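Local coordinates for protein glycosyl hydrolase 25 (Streptococcus pneumoniae, PDB 4FF5) that probably hydrolyses glycosidic bonds of peptidoglycan, as other family 25 glycosyl hydrolases do, and acts as a pneumococcal virulence factor that takes part in host-cell invasion, at residues I66-L71 and Q112-P117; S72-G77 and K236-D241; A172-A175 and N181-I184. One frame throughout, in Å; residues are numbered along the deposited sequence.

Contact 1 of 3, residues I66-L71 and Q112-P117; sequences INYDAL and QKRNVP
Arg114 reaches from the loop after helix 104-112 to the first turn of helix 68-73 and lays its guanidinium against Tyr68 and Asp69. The packed side of the contact is at Tyr68: its CB sits over the centre of one guanidinium face, 3.5 Å from Arg114 CZ, and Arg114 CD lies 3.6 Å from Tyr68 O. The tyrosine ring turns off toward helix 104-112; Ile66 CG2 stands over one of its faces, and the hydroxyl of this buried residue is hydrogen-bonded to His107 ND1 on that helix.

The solvent side is the salt bridge with the exposed Asp69. Arg114 is extended from CG to NE, which carries its charged end across to the helix. Asp69 CG lies beside its own backbone N (chi1 -70°), bringing OD1 back to the guanidinium edge although CB points away from the loop. One oxygen takes both donors: Arg114 NE to Asp69 OD1 is 2.7 Å at a fairly straight 156°, whereas Arg114 NH2 to Asp69 OD1, 3.0 Å, is weak and the looser of the two. The stronger bond meets OD1 on its anti side, somewhat out of the carboxylate plane, and the two planes stand 46° apart, so this is not the flat two-oxygen pairing.

Two caps frame the contact. Asn67 is the N-cap of helix 68-73, with its OD1 accepting from Ala70 N at 3.3 Å. Asn115, at positive phi, is the C-prime residue of the Schellman motif that ends helix 104-112. Because Arg114 NH1 also forms a salt bridge with Glu110, the guanidinium is held between two carboxylates, which should restrict its rotation over Tyr68 CB and probably favours the ionised form of Asp69.

Contact 2 of 3, residues S72-G77 and K236-D241; sequences SQNISG and KIAGFD
Asn74 and Ala238 supply the polar part of this contact, a single side-chain to backbone hydrogen bond. Asn74 ND2 donates to Ala238 O over 3.1 Å with an N-H...O angle of 148°. The donor stands above the carbonyl plane, 43° out of it, and so does not use a lone-pair direction; the acceptor in turn is tilted only modestly from the Asn74 amide plane. Asn74 CG lies beside its own backbone N (chi1 -70°), and the amide thereby extends across to the turn. ND2 also comes within 3.3 Å of Ala238 CB, a close approach of an amide to a methyl group at the exposed Ala238.

The receiving carbonyl belongs to a type II beta turn, Ile237 to Phe240, closed by a bond from Phe240 N to Ile237 O of 3.3 Å. Gly239 occupies its third position with positive phi. In the TIM-barrel fold of family 25 this turn lies in the connection between strands 234-235 and 244-249, beside the end of helix 68-73, where the chain leads into strand 77-84.

Apolar contacts lie on the inner side. Ile237 uses both branches: CG2 meets Asn74 CB at 3.6 Å, while CD1, at the end of the other branch, touches Ile75 CG2 at 3.9 Å. The two isoleucine side chains run at about a right angle, so they meet methyl to methyl and not along their lengths. Ile75 places CG2 beside its backbone N and is buried against Ile55 of strand 54-57. Ile237 packs on that same residue, on Leu71 of helix 68-73, and on Leu244 and Ile246 of strand 244-249.

Contact 3 of 3, residues A172-A175 and N181-I184; sequences AKLA and NIGI
With chi1 of -50° and chi2 of 179°, Ile182 stretches its CG1-CD1 branch toward helix 163-177 and leaves CG2 on a separate bearing, anti to the backbone N. Leu174 has CG anti to its own N as well (chi1 -163°), which sends its isobutyl group toward the strand. The two side chains overlap antiparallel, each running toward the other's backbone: Leu174 CD2 rests on Ile182 CG2 at 3.8 Å, while Ile182 CD1 runs back toward the helix and lies 4.0 Å from Leu174 CB.

That methyl reaches the helix backbone. Ile182 CD1 comes to 3.6 Å from Ala175 N and 3.8 Å from Ala175 CA, with Ala175 CB at 4.0 Å. With only a methyl on Ala175, the isoleucine tip lies directly on the main chain.

The pair joins the helix to the following strand in the beta-alpha-beta unit formed by strand 151-155, helix 163-177 and strand 182-186, a repeating element of TIM barrels. Leu153 of the preceding strand touches both Leu174 and Ile182, and Tyr140 of helix 129-143 packs on Leu174 too.

No hydrogen bond crosses between 172-175 and 181-184, so between these segments the attraction is probably dispersion and the burial of aliphatic surface, without polar directionality.

How the contacts relate
Contacts 1 and 2 are neighbours, with centres 8 Å apart, and share helix 68-73. Their segments alternate along the chain: 66-71, 72-77, 112-117, then 236-241. They also touch, Asn67 N lying 2.8 Å from Gly239 O in a probable hydrogen bond and Val116 CG2 packing 3.5 Å from Ser72 CB. The short helix thus links the connection before strand 118-123 to the one before strand 244-249. Contact 3 lies on the opposite side of the chain's centre, its centre about 26 Å from that of contact 1 and 28 Å from that of contact 2. It follows contact 1 in sequence and is nested within the loop closed by contact 2, joining a helix to the barrel sheet locally.

Contact 1 of 3, residues I66-L71 and Q112-P117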
# COMPACT_ATOMS: atom_id res chain seq x y z
N ILE A 66 5.39 16.04 8.73
CA ILE A 66 4.28 15.31 9.37
C ILE A 66 4.29 15.39 10.90
O ILE A 66 5.26 14.97 11.54
CB ILE A 66 4.25 13.81 8.97
CG1 ILE A 66 4.13 13.67 7.45
CG2 ILE A 66 3.11 13.09 9.69
CD1 ILE A 66 4.50 12.28 6.94
N ASN A 67 3.20 15.92 11.45
CA ASN A 67 2.95 15.85 12.88
C ASN A 67 2.37 14.46 13.17
O ASN A 67 1.16 14.26 13.10
CB ASN A 67 2.01 16.99 13.33
CG ASN A 67 1.75 16.99 14.82
OD1 ASN A 67 2.10 16.04 15.51
ND2 ASN A 67 1.10 18.05 15.32
N TYR A 68 3.24 13.51 13.50
CA TYR A 68 2.77 12.11 13.64
C TYR A 68 1.76 11.94 14.78
O TYR A 68 0.81 11.18 14.64
CB TYR A 68 3.90 11.11 13.77
CG TYR A 68 4.70 10.89 12.49
CD1 TYR A 68 4.24 10.02 11.48
CD2 TYR A 68 5.92 11.55 12.29
CE1 TYR A 68 4.98 9.81 10.32
CE2 TYR A 68 6.67 11.34 11.14
CZ TYR A 68 6.19 10.48 10.15
OH TYR A 68 6.95 10.30 9.02
N ASP A 69 1.97 12.67 15.88
CA ASP A 69 0.99 12.71 16.98
C ASP A 69 -0.41 13.03 16.46
O ASP A 69 -1.37 12.31 16.77
CB ASP A 69 1.39 13.74 18.06
CG ASP A 69 2.61 13.31 18.86
OD1 ASP A 69 2.94 12.11 18.86
OD2 ASP A 69 3.23 14.17 19.52
N ALA A 70 -0.54 14.09 15.68
CA ALA A 70 -1.84 14.50 15.14
C ALA A 70 -2.35 13.49 14.10
O ALA A 70 -3.53 13.10 14.11
CB ALA A 70 -1.76 15.90 14.54
N LEU A 71 -1.46 13.07 13.21
CA LEU A 71 -1.88 12.21 12.10
C LEU A 71 -2.41 10.86 12.58
O LEU A 71 -3.44 10.39 12.08
CB LEU A 71 -0.73 12.06 11.09
CG LEU A 71 -1.09 11.56 9.67
CD1 LEU A 71 -1.56 12.69 8.76
CD2 LEU A 71 0.09 10.86 9.03
N GLN A 112 4.05 3.14 13.99
CA GLN A 112 3.95 1.94 14.83
C GLN A 112 4.07 2.29 16.31
O GLN A 112 3.38 1.70 17.14
CB GLN A 112 5.01 0.91 14.44
CG GLN A 112 4.65 0.18 13.17
CD GLN A 112 5.58 -0.96 12.85
OE1 GLN A 112 6.76 -0.95 13.22
NE2 GLN A 112 5.06 -1.95 12.15
N LYS A 113 4.93 3.25 16.63
CA LYS A 113 5.13 3.66 18.03
C LYS A 113 3.86 4.31 18.57
O LYS A 113 3.65 4.34 19.78
CB LYS A 113 6.32 4.60 18.17
CG LYS A 113 6.10 6.02 17.67
N ARG A 114 2.99 4.77 17.67
CA ARG A 114 1.72 5.38 18.07
C ARG A 114 0.55 4.41 17.88
O ARG A 114 -0.62 4.81 17.81
CB ARG A 114 1.51 6.72 17.35
CG ARG A 114 2.55 7.77 17.74
CD ARG A 114 2.56 8.95 16.79
NE ARG A 114 3.43 10.04 17.25
CZ ARG A 114 4.75 10.09 17.06
NH1 ARG A 114 5.38 9.10 16.44
NH2 ARG A 114 5.45 11.12 17.51
N ASN A 115 0.88 3.11 17.83
CA ASN A 115 -0.09 2.01 17.79
C ASN A 115 -0.92 1.93 16.51
O ASN A 115 -1.93 1.24 16.48
CB ASN A 115 -1.00 2.01 19.03
CG ASN A 115 -0.34 1.38 20.25
OD1 ASN A 115 0.87 1.16 20.27
ND2 ASN A 115 -1.13 1.10 21.29
N VAL A 116 -0.51 2.66 15.47
CA VAL A 116 -1.17 2.56 14.15
C VAL A 116 -0.66 1.31 13.46
O VAL A 116 0.56 1.07 13.42
CB VAL A 116 -0.87 3.78 13.23
CG1 VAL A 116 -1.60 3.67 11.89
CG2 VAL A 116 -1.20 5.09 13.92
N PRO A 117 -1.58 0.50 12.89
CA PRO A 117 -1.06 -0.62 12.13
C PRO A 117 -0.60 -0.16 10.74
O PRO A 117 -1.21 0.72 10.12
CB PRO A 117 -2.25 -1.57 12.08
CG PRO A 117 -3.44 -0.68 12.13
CD PRO A 117 -3.05 0.49 12.98

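Contact 2 of 3, residues S72-G77 and K236-D241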
# COMPACT_ATOMS: atom_id res chain seq x y z
N SER A 72 -1.74 10.26 13.57
CA SER A 72 -2.09 8.91 14.05
C SER A 72 -3.48 8.80 14.69
O SER A 72 -4.11 7.72 14.65
CB SER A 72 -1.03 8.39 15.03
OG SER A 72 -1.06 9.13 16.24
N GLN A 73 -3.95 9.90 15.27
CA GLN A 73 -5.29 9.92 15.86
C GLN A 73 -6.39 10.27 14.83
O GLN A 73 -7.58 10.13 15.14
CB GLN A 73 -5.37 10.82 17.12
CG GLN A 73 -4.38 10.51 18.24
CD GLN A 73 -4.31 9.03 18.64
OE1 GLN A 73 -5.30 8.43 19.04
NE2 GLN A 73 -3.11 8.46 18.55
N ASN A 74 -5.97 10.65 13.62
CA ASN A 74 -6.88 10.97 12.51
C ASN A 74 -6.95 9.87 11.42
O ASN A 74 -7.61 10.04 10.39
CB ASN A 74 -6.52 12.33 11.88
CG ASN A 74 -6.85 13.51 12.79
OD1 ASN A 74 -7.92 13.56 13.39
ND2 ASN A 74 -5.94 14.48 12.88
N ILE A 75 -6.26 8.75 11.64
CA ILE A 75 -6.28 7.62 10.70
C ILE A 75 -6.52 6.28 11.39
O ILE A 75 -6.31 6.14 12.60
CB ILE A 75 -4.98 7.58 9.84
CG1 ILE A 75 -3.75 7.28 10.72
CG2 ILE A 75 -4.82 8.89 9.08
CD1 ILE A 75 -2.46 7.03 9.94
N SER A 76 -6.94 5.28 10.61
CA SER A 76 -7.13 3.94 11.14
C SER A 76 -5.96 3.01 10.82
O SER A 76 -5.69 2.06 11.55
CB SER A 76 -8.46 3.34 10.63
OG SER A 76 -8.52 3.39 9.21
N GLY A 77 -5.27 3.29 9.72
CA GLY A 77 -4.13 2.47 9.28
C GLY A 77 -3.33 3.20 8.21
O GLY A 77 -3.76 4.25 7.69
N LYS A 236 -6.83 15.65 2.37
CA LYS A 236 -6.21 16.52 3.37
C LYS A 236 -6.61 16.01 4.73
O LYS A 236 -7.80 15.90 5.02
CB LYS A 236 -6.66 17.98 3.20
CG LYS A 236 -6.22 18.61 1.89
CD LYS A 236 -4.81 19.17 1.98
CE LYS A 236 -4.25 19.46 0.60
NZ LYS A 236 -3.12 20.42 0.67
N ILE A 237 -5.61 15.66 5.55
CA ILE A 237 -5.84 15.17 6.91
C ILE A 237 -5.04 16.02 7.91
O ILE A 237 -3.88 16.37 7.65
CB ILE A 237 -5.46 13.69 7.08
CG1 ILE A 237 -6.32 12.80 6.17
CG2 ILE A 237 -5.62 13.23 8.53
CD1 ILE A 237 -6.15 11.32 6.39
N ALA A 238 -5.66 16.34 9.04
CA ALA A 238 -5.00 17.13 10.08
C ALA A 238 -3.70 16.47 10.55
O ALA A 238 -3.69 15.29 10.89
CB ALA A 238 -5.96 17.35 11.25
N GLY A 239 -2.62 17.24 10.58
CA GLY A 239 -1.30 16.72 10.93
C GLY A 239 -0.34 16.75 9.76
O GLY A 239 0.86 16.48 9.93
N PHE A 240 -0.85 17.10 8.58
CA PHE A 240 -0.06 17.20 7.34
C PHE A 240 -0.72 18.19 6.40
O PHE A 240 -1.92 18.11 6.15
CB PHE A 240 0.11 15.80 6.68
CG PHE A 240 1.00 15.79 5.45
CD1 PHE A 240 2.33 16.23 5.52
CD2 PHE A 240 0.54 15.27 4.25
CE1 PHE A 240 3.14 16.22 4.40
CE2 PHE A 240 1.35 15.24 3.13
CZ PHE A 240 2.66 15.71 3.20
N ASP A 241 0.06 19.12 5.87
CA ASP A 241 -0.47 20.23 5.07
C ASP A 241 -0.72 19.91 3.59
O ASP A 241 -1.49 20.61 2.92
CB ASP A 241 0.47 21.44 5.15
CG ASP A 241 0.50 22.08 6.53
OD1 ASP A 241 -0.36 21.80 7.39
OD2 ASP A 241 1.41 22.90 6.76

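Contact 3 of 3, residues A172-A175 and N181-I184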
# COMPACT_ATOMS: atom_id res chain seq x y z
N ALA A 172 5.36 -14.60 -6.38
CA ALA A 172 5.96 -15.90 -6.04
C ALA A 172 7.25 -15.76 -5.24
O ALA A 172 7.48 -16.48 -4.26
CB ALA A 172 6.21 -16.71 -7.31
N LYS A 173 8.12 -14.83 -5.66
CA LYS A 173 9.37 -14.64 -4.94
C LYS A 173 9.12 -14.15 -3.51
O LYS A 173 9.71 -14.66 -2.55
CB LYS A 173 10.32 -13.70 -5.70
CG LYS A 173 11.66 -13.48 -5.01
CD LYS A 173 12.56 -14.71 -5.16
CE LYS A 173 13.98 -14.40 -4.71
NZ LYS A 173 14.86 -15.58 -4.94
N LEU A 174 8.21 -13.18 -3.37
CA LEU A 174 7.88 -12.64 -2.06
C LEU A 174 7.35 -13.74 -1.13
O LEU A 174 7.75 -13.82 0.03
CB LEU A 174 6.84 -11.53 -2.22
CG LEU A 174 6.59 -10.54 -1.10
CD1 LEU A 174 7.90 -9.89 -0.68
CD2 LEU A 174 5.58 -9.49 -1.56
N ALA A 175 6.47 -14.59 -1.67
CA ALA A 175 5.93 -15.74 -0.91
C ALA A 175 7.03 -16.67 -0.42
O ALA A 175 7.09 -17.02 0.76
CB ALA A 175 4.93 -16.51 -1.77
N ASN A 181 0.80 -12.34 3.74
CA ASN A 181 -0.24 -11.41 3.31
C ASN A 181 0.33 -10.68 2.12
O ASN A 181 1.21 -9.82 2.28
CB ASN A 181 -0.60 -10.45 4.45
CG ASN A 181 -1.12 -11.18 5.68
OD1 ASN A 181 -1.58 -12.33 5.60
ND2 ASN A 181 -1.07 -10.52 6.82
N ILE A 182 -0.10 -11.08 0.92
CA ILE A 182 0.39 -10.47 -0.31
C ILE A 182 -0.79 -10.02 -1.17
O ILE A 182 -1.52 -10.85 -1.74
CB ILE A 182 1.30 -11.39 -1.15
CG1 ILE A 182 2.41 -12.02 -0.29
CG2 ILE A 182 1.98 -10.61 -2.26
CD1 ILE A 182 3.30 -12.94 -1.12
N GLY A 183 -0.97 -8.70 -1.26
CA GLY A 183 -2.10 -8.15 -1.98
C GLY A 183 -1.64 -7.43 -3.21
O GLY A 183 -0.44 -7.13 -3.36
N ILE A 184 -2.57 -7.15 -4.11
CA ILE A 184 -2.24 -6.42 -5.35
C ILE A 184 -3.08 -5.13 -5.46
O ILE A 184 -4.27 -5.16 -5.28
CB ILE A 184 -2.39 -7.30 -6.63
CG1 ILE A 184 -2.02 -6.46 -7.88
CG2 ILE A 184 -3.82 -7.87 -6.74
CD1 ILE A 184 -1.88 -7.26 -9.16